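Local coordinates for protein putative Acetyltransferase (Lactobacillus plantarum WCFS1, PDB 3EFA) that probably transfers an acetyl group from acetyl-CoA to an amine of a still unidentified substrate, as a member of the GNAT family of N-acetyltransferases, at residues 91-96 with 121-126. Sequence-based numbering, arbitrary orientation.
Sequences QLLTAA and ELCGYR. With FMT (formic acid), chain D.
L93 reaches across from helix 88-102 to meet C123 and Y125, just past the end of helix 117-122, joining helix 88-102 to the turn that leads from helix 117-122 into strand 126-129, in the GNAT acetyltransferase fold. The contact is small and apolar, and L93 carries one side of it with both of its methyls. With CG anti to the backbone N (chi1 178°), the isobutyl group extends out from its helix, and the two methyls part: CD2 sits 4.3 Å from C123 SG, while CD1 lies 4.0 Å from Y125 OH. CD2 is also 4.2 Å from Y125 CE2, meeting the ring obliquely. L93 and Y125 reach toward each other, and F74 of strand 71-79 touches both. The phenol does more than pack: its OH is hydrogen-bonded to E97 OE2, one turn on from L93, which ties the outer end of the buried ring to helix 88-102.

Between the two partners of L93 the chain turns through G124, whose positive phi (100°) closes a Schellman motif, with G124 N bonded to E121 O at 2.9 Å. R126 then starts strand 126-129 and pairs through its backbone with H143. Its NH1 donates to O2 of a bound formic acid, most likely picked up from the crystallisation solution, over 2.8 Å in a bent bond (140°). Q145 N also binds this ligand; a leucine in place of R126 would probably leave O2 of the formic acid without the NH1 donor and the ligand less firmly held. That oxygen meets the guanidinium edge-on, close to the plane of the group.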
loop_
_atom_site.group_PDB
_atom_site.type_symbol
_atom_site.label_atom_id
_atom_site.label_comp_id
_atom_site.label_asym_id
_atom_site.label_seq_id
_atom_site.Cartn_x
_atom_site.Cartn_y
_atom_site.Cartn_z
ATOM N N GLN A 91 -4.109 10.391 21.819
ATOM C CA GLN A 91 -3.328 9.966 22.980
ATOM C C GLN A 91 -3.026 8.456 22.938
ATOM O O GLN A 91 -1.891 8.030 23.188
ATOM C CB GLN A 91 -4.089 10.304 24.267
ATOM C CG GLN A 91 -3.245 10.354 25.540
ATOM C CD GLN A 91 -2.976 11.781 26.021
ATOM O OE1 GLN A 91 -3.610 12.733 25.558
ATOM N NE2 GLN A 91 -2.037 11.932 26.957
ATOM N N LEU A 92 -4.039 7.651 22.625
ATOM C CA LEU A 92 -3.867 6.200 22.500
ATOM C C LEU A 92 -2.838 5.841 21.422
ATOM O O LEU A 92 -1.928 5.026 21.655
ATOM C CB LEU A 92 -5.208 5.506 22.199
ATOM C CG LEU A 92 -5.183 3.960 22.162
ATOM C CD1 LEU A 92 -4.525 3.353 23.415
ATOM C CD2 LEU A 92 -6.566 3.352 21.953
ATOM N N LEU A 93 -2.983 6.459 20.248
ATOM C CA LEU A 93 -2.097 6.183 19.128
ATOM C C LEU A 93 -0.643 6.539 19.437
ATOM O O LEU A 93 0.272 5.752 19.148
ATOM C CB LEU A 93 -2.569 6.916 17.871
ATOM C CG LEU A 93 -1.691 6.739 16.625
ATOM C CD1 LEU A 93 -1.657 5.264 16.173
ATOM C CD2 LEU A 93 -2.153 7.668 15.478
ATOM N N THR A 94 -0.434 7.719 20.021
ATOM C CA THR A 94 0.909 8.130 20.459
ATOM C C THR A 94 1.514 7.091 21.413
ATOM O O THR A 94 2.702 6.783 21.327
ATOM C CB THR A 94 0.906 9.531 21.133
ATOM O OG1 THR A 94 0.483 10.527 20.192
ATOM C CG2 THR A 94 2.297 9.902 21.654
ATOM N N ALA A 95 0.698 6.522 22.304
ATOM C CA ALA A 95 1.204 5.448 23.170
ATOM C C ALA A 95 1.456 4.116 22.435
ATOM O O ALA A 95 2.422 3.415 22.726
ATOM C CB ALA A 95 0.306 5.251 24.395
ATOM N N ALA A 96 0.605 3.775 21.476
ATOM C CA ALA A 96 0.786 2.534 20.711
ATOM C C ALA A 96 2.045 2.545 19.827
ATOM O O ALA A 96 2.713 1.508 19.676
ATOM C CB ALA A 96 -0.476 2.207 19.877
ATOM N N GLU A 121 -2.359 12.850 8.886
ATOM C CA GLU A 121 -1.261 13.716 8.450
ATOM C C GLU A 121 -0.720 14.579 9.611
ATOM O O GLU A 121 0.494 14.732 9.761
ATOM C CB GLU A 121 -1.672 14.571 7.242
ATOM C CG GLU A 121 -1.866 13.735 5.967
ATOM C CD GLU A 121 -2.309 14.535 4.747
ATOM O OE1 GLU A 121 -2.879 15.638 4.903
ATOM O OE2 GLU A 121 -2.099 14.041 3.618
ATOM N N LEU A 122 -1.612 15.120 10.443
ATOM C CA LEU A 122 -1.171 15.854 11.629
ATOM C C LEU A 122 -0.349 14.973 12.569
ATOM O O LEU A 122 0.542 15.469 13.268
ATOM C CB LEU A 122 -2.350 16.457 12.395
ATOM C CG LEU A 122 -2.931 17.760 11.846
ATOM C CD1 LEU A 122 -4.077 18.201 12.710
ATOM C CD2 LEU A 122 -1.867 18.863 11.757
ATOM N N CYS A 123 -0.646 13.675 12.585
ATOM C CA CYS A 123 0.115 12.740 13.414
ATOM C C CYS A 123 1.389 12.254 12.723
ATOM O O CYS A 123 2.138 11.461 13.296
ATOM C CB CYS A 123 -0.743 11.542 13.852
ATOM S SG CYS A 123 -2.182 11.961 14.877
ATOM N N GLY A 124 1.622 12.712 11.491
ATOM C CA GLY A 124 2.853 12.396 10.783
ATOM C C GLY A 124 2.816 11.289 9.732
ATOM O O GLY A 124 3.870 10.895 9.221
ATOM N N TYR A 125 1.627 10.790 9.399
ATOM C CA TYR A 125 1.476 9.798 8.316
ATOM C C TYR A 125 1.370 10.469 6.932
ATOM O O TYR A 125 1.013 11.643 6.834
ATOM C CB TYR A 125 0.257 8.884 8.565
ATOM C CG TYR A 125 0.411 7.975 9.771
ATOM C CD1 TYR A 125 0.699 6.613 9.619
ATOM C CD2 TYR A 125 0.287 8.484 11.063
ATOM C CE1 TYR A 125 0.862 5.778 10.730
ATOM C CE2 TYR A 125 0.447 7.675 12.172
ATOM C CZ TYR A 125 0.735 6.324 12.007
ATOM O OH TYR A 125 0.895 5.541 13.123
ATOM N N ARG A 126 1.699 9.725 5.875
ATOM C CA ARG A 126 1.483 10.182 4.491
ATOM C C ARG A 126 0.854 9.081 3.606
ATOM O O ARG A 126 1.128 7.895 3.789
ATOM C CB ARG A 126 2.804 10.674 3.865
ATOM C CG ARG A 126 3.810 9.553 3.723
ATOM C CD ARG A 126 5.100 9.949 3.014
ATOM N NE ARG A 126 5.765 8.767 2.459
ATOM C CZ ARG A 126 6.187 7.737 3.192
ATOM N NH1 ARG A 126 6.009 7.733 4.514
ATOM N NH2 ARG A 126 6.777 6.698 2.608
HETATM C C FMT D . 6.442 9.841 7.536
HETATM O O1 FMT D . 7.506 9.257 7.765
HETATM O O2 FMT D . 5.739 9.672 6.533
#